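Local coordinates for DltD domain-containing protein (Beauveria bassiana, PDB 7D78), which is a thioesterase-type polyketide cyclase that probably releases its polyketide chain by closing it into a medium-ring lactone, at residues C157-A165 / Y239-K248. Numbering follows the deposited sequence.
Sequences CPILSFYQA and YQKLAWWQPK
Phe162 pushes its ring into a hollow of segment 239-248 lined by Leu242, Trp245 and Pro247. Its CZ meets CZ3 of Trp245 at 3.4 Å; the rings are tilted by only 24° yet strongly displaced, so that little of one covers the other. Trp245, with CG anti to the backbone N (chi1 -160°), turns its six-membered ring to Phe162. CD1 of Leu242 comes to 4.1 Å from CD1 of Phe162, the two side chains roughly perpendicular, while CG of Pro247 lies at the phenyl edge. In this alpha/beta-hydrolase fold the loop leaving strand 150-156 packs against helix 238-244 of the region inserted before strand 259-264, with the Phe162 side chain near, but not touching, a probable Ser134-His296-Asp267 triad. Farther along the loop, Tyr163 brings its ring up to the helix, CE1 of Tyr163 3.7 Å from CA of Ala243. Its OH donates to the carbonyl O of Tyr239 at 2.7 Å, from above the carbonyl plane, and Ala243 N reaches that oxygen from the opposite face. A phenylalanine in place of Tyr163 would probably leave the Tyr239 carbonyl without its second donor. At the other end, Lys248 stretches its chain past Leu160, CE of Lys248 4.0 Å from CB of Leu160, to a salt bridge with Glu274.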
loop_
_atom_site.group_PDB
_atom_site.type_symbol
_atom_site.label_atom_id
_atom_site.label_comp_id
_atom_site.label_asym_id
_atom_site.label_seq_id
_atom_site.Cartn_x
_atom_site.Cartn_y
_atom_site.Cartn_z
ATOM N N CYS A 157 22.090 -0.775 3.637
ATOM C CA CYS A 157 21.787 0.550 3.098
ATOM C C CYS A 157 20.301 0.720 2.739
ATOM O O CYS A 157 19.974 1.076 1.603
ATOM C CB CYS A 157 22.676 0.871 1.899
ATOM S SG CYS A 157 22.542 -0.262 0.468
ATOM N N PRO A 158 19.392 0.479 3.684
ATOM C CA PRO A 158 17.964 0.623 3.363
ATOM C C PRO A 158 17.629 2.044 2.923
ATOM O O PRO A 158 18.161 3.019 3.453
ATOM C CB PRO A 158 17.266 0.271 4.682
ATOM C CG PRO A 158 18.288 0.542 5.738
ATOM C CD PRO A 158 19.605 0.172 5.110
ATOM N N ILE A 159 16.736 2.149 1.931
ATOM C CA ILE A 159 16.207 3.425 1.463
ATOM C C ILE A 159 14.829 3.626 2.086
ATOM O O ILE A 159 13.950 2.765 1.960
ATOM C CB ILE A 159 16.109 3.482 -0.069
ATOM C CG1 ILE A 159 17.490 3.485 -0.726
ATOM C CG2 ILE A 159 15.462 4.792 -0.466
ATOM C CD1 ILE A 159 17.413 3.456 -2.270
ATOM N N LEU A 160 14.621 4.779 2.730
ATOM C CA LEU A 160 13.430 4.991 3.536
ATOM C C LEU A 160 12.569 6.170 3.107
ATOM O O LEU A 160 11.511 6.396 3.715
ATOM C CB LEU A 160 13.827 5.160 5.009
ATOM C CG LEU A 160 14.576 3.965 5.595
ATOM C CD1 LEU A 160 15.286 4.379 6.883
ATOM C CD2 LEU A 160 13.609 2.821 5.861
ATOM N N SER A 161 12.973 6.923 2.090
ATOM C CA SER A 161 12.160 8.004 1.549
ATOM C C SER A 161 12.452 8.103 0.056
ATOM O O SER A 161 13.477 7.603 -0.422
ATOM C CB SER A 161 12.444 9.343 2.245
ATOM O OG SER A 161 13.808 9.702 2.083
ATOM N N PHE A 162 11.542 8.754 -0.677
ATOM C CA PHE A 162 11.591 8.686 -2.139
ATOM C C PHE A 162 11.269 9.999 -2.844
ATOM O O PHE A 162 11.883 10.310 -3.868
ATOM C CB PHE A 162 10.651 7.575 -2.616
ATOM C CG PHE A 162 11.000 6.241 -2.030
ATOM C CD1 PHE A 162 12.019 5.475 -2.591
ATOM C CD2 PHE A 162 10.393 5.806 -0.862
ATOM C CE1 PHE A 162 12.394 4.265 -2.030
ATOM C CE2 PHE A 162 10.756 4.597 -0.290
ATOM C CZ PHE A 162 11.755 3.824 -0.880
ATOM N N TYR A 163 10.315 10.761 -2.321
ATOM C CA TYR A 163 9.864 11.989 -2.961
ATOM C C TYR A 163 10.628 13.193 -2.422
ATOM O O TYR A 163 10.788 13.342 -1.209
ATOM C CB TYR A 163 8.366 12.188 -2.721
ATOM C CG TYR A 163 7.482 11.490 -3.726
ATOM C CD1 TYR A 163 7.197 10.130 -3.613
ATOM C CD2 TYR A 163 6.921 12.197 -4.789
ATOM C CE1 TYR A 163 6.379 9.492 -4.540
ATOM C CE2 TYR A 163 6.098 11.578 -5.707
ATOM C CZ TYR A 163 5.829 10.223 -5.581
ATOM O OH TYR A 163 5.017 9.621 -6.511
ATOM N N GLN A 164 11.085 14.055 -3.326
ATOM C CA GLN A 164 11.451 15.419 -2.973
ATOM C C GLN A 164 10.188 16.261 -3.048
ATOM O O GLN A 164 9.471 16.214 -4.052
ATOM C CB GLN A 164 12.524 15.967 -3.923
ATOM C CG GLN A 164 13.884 15.271 -3.775
ATOM C CD GLN A 164 14.882 15.681 -4.851
ATOM O OE1 GLN A 164 14.715 16.699 -5.513
ATOM N NE2 GLN A 164 15.919 14.878 -5.031
ATOM N N ALA A 165 9.913 17.030 -1.990
ATOM C CA ALA A 165 8.611 17.689 -1.890
ATOM C C ALA A 165 8.339 18.613 -3.070
ATOM O O ALA A 165 7.192 18.728 -3.517
ATOM C CB ALA A 165 8.512 18.465 -0.573
ATOM N N TYR A 239 5.958 4.975 -9.214
ATOM C CA TYR A 239 5.956 6.156 -8.364
ATOM C C TYR A 239 4.638 6.313 -7.614
ATOM O O TYR A 239 4.610 6.919 -6.540
ATOM C CB TYR A 239 6.256 7.388 -9.210
ATOM C CG TYR A 239 7.621 7.340 -9.868
ATOM C CD1 TYR A 239 8.701 6.709 -9.244
ATOM C CD2 TYR A 239 7.831 7.929 -11.110
ATOM C CE1 TYR A 239 9.966 6.670 -9.859
ATOM C CE2 TYR A 239 9.072 7.900 -11.723
ATOM C CZ TYR A 239 10.134 7.283 -11.098
ATOM O OH TYR A 239 11.360 7.275 -11.735
ATOM N N GLN A 240 3.537 5.800 -8.172
ATOM C CA GLN A 240 2.281 5.778 -7.427
ATOM C C GLN A 240 2.386 4.855 -6.214
ATOM O O GLN A 240 1.949 5.207 -5.110
ATOM C CB GLN A 240 1.138 5.342 -8.345
ATOM C CG GLN A 240 -0.217 5.207 -7.642
ATOM C CD GLN A 240 -0.731 6.534 -7.117
ATOM O OE1 GLN A 240 -0.554 6.875 -5.935
ATOM N NE2 GLN A 240 -1.353 7.300 -7.991
ATOM N N LYS A 241 2.962 3.664 -6.400
ATOM C CA LYS A 241 3.158 2.755 -5.275
ATOM C C LYS A 241 4.067 3.376 -4.221
ATOM O O LYS A 241 3.831 3.223 -3.019
ATOM C CB LYS A 241 3.740 1.428 -5.772
ATOM C CG LYS A 241 2.980 0.791 -6.945
ATOM C CD LYS A 241 1.487 0.675 -6.621
ATOM C CE LYS A 241 0.677 0.166 -7.811
ATOM N NZ LYS A 241 -0.782 0.041 -7.453
ATOM N N LEU A 242 5.113 4.080 -4.655
ATOM C CA LEU A 242 6.014 4.716 -3.701
ATOM C C LEU A 242 5.340 5.877 -2.982
ATOM O O LEU A 242 5.714 6.194 -1.848
ATOM C CB LEU A 242 7.287 5.199 -4.406
ATOM C CG LEU A 242 8.111 4.107 -5.103
ATOM C CD1 LEU A 242 9.397 4.700 -5.651
ATOM C CD2 LEU A 242 8.418 2.965 -4.125
ATOM N N ALA A 243 4.351 6.521 -3.614
ATOM C CA ALA A 243 3.647 7.606 -2.934
ATOM C C ALA A 243 2.861 7.084 -1.742
ATOM O O ALA A 243 2.771 7.755 -0.709
ATOM C CB ALA A 243 2.712 8.325 -3.908
ATOM N N TRP A 244 2.263 5.897 -1.893
ATOM C CA TRP A 244 1.454 5.287 -0.844
ATOM C C TRP A 244 2.312 4.756 0.299
ATOM O O TRP A 244 1.898 4.811 1.461
ATOM C CB TRP A 244 0.646 4.121 -1.415
ATOM C CG TRP A 244 -0.386 4.382 -2.511
ATOM C CD1 TRP A 244 -0.691 3.533 -3.544
ATOM C CD2 TRP A 244 -1.266 5.509 -2.651
ATOM N NE1 TRP A 244 -1.695 4.061 -4.312
ATOM C CE2 TRP A 244 -2.068 5.269 -3.790
ATOM C CE3 TRP A 244 -1.461 6.688 -1.927
ATOM C CZ2 TRP A 244 -3.037 6.175 -4.225
ATOM C CZ3 TRP A 244 -2.422 7.579 -2.352
ATOM C CH2 TRP A 244 -3.197 7.322 -3.499
ATOM N N TRP A 245 3.499 4.242 -0.021
ATOM C CA TRP A 245 4.324 3.511 0.931
ATOM C C TRP A 245 4.823 4.429 2.034
ATOM O O TRP A 245 5.386 5.495 1.762
ATOM C CB TRP A 245 5.514 2.897 0.200
ATOM C CG TRP A 245 6.208 1.758 0.883
ATOM C CD1 TRP A 245 5.685 0.893 1.809
ATOM C CD2 TRP A 245 7.558 1.332 0.653
ATOM N NE1 TRP A 245 6.636 -0.050 2.166
ATOM C CE2 TRP A 245 7.791 0.205 1.474
ATOM C CE3 TRP A 245 8.594 1.794 -0.176
ATOM C CZ2 TRP A 245 9.014 -0.468 1.486
ATOM C CZ3 TRP A 245 9.801 1.125 -0.166
ATOM C CH2 TRP A 245 10.000 -0.003 0.656
ATOM N N GLN A 246 4.637 4.006 3.282
ATOM C CA GLN A 246 5.150 4.722 4.449
ATOM C C GLN A 246 6.039 3.777 5.252
ATOM O O GLN A 246 5.660 3.331 6.341
ATOM C CB GLN A 246 3.997 5.255 5.298
ATOM C CG GLN A 246 2.959 6.036 4.476
ATOM C CD GLN A 246 3.535 7.306 3.929
ATOM O OE1 GLN A 246 4.317 7.974 4.608
ATOM N NE2 GLN A 246 3.176 7.650 2.688
ATOM N N PRO A 247 7.228 3.446 4.734
ATOM C CA PRO A 247 8.020 2.371 5.359
ATOM C C PRO A 247 8.524 2.707 6.748
ATOM O O PRO A 247 8.662 1.795 7.575
ATOM C CB PRO A 247 9.183 2.173 4.378
ATOM C CG PRO A 247 9.289 3.473 3.644
ATOM C CD PRO A 247 7.883 4.000 3.537
ATOM N N LYS A 248 8.823 3.982 7.031
ATOM C CA LYS A 248 9.208 4.346 8.391
ATOM C C LYS A 248 8.133 3.947 9.388
ATOM O O LYS A 248 8.452 3.532 10.509
ATOM C CB LYS A 248 9.500 5.846 8.487
ATOM C CG LYS A 248 10.681 6.286 7.638
ATOM C CD LYS A 248 10.909 7.798 7.717
ATOM C CE LYS A 248 12.082 8.231 6.844
ATOM N NZ LYS A 248 12.206 9.715 6.772
#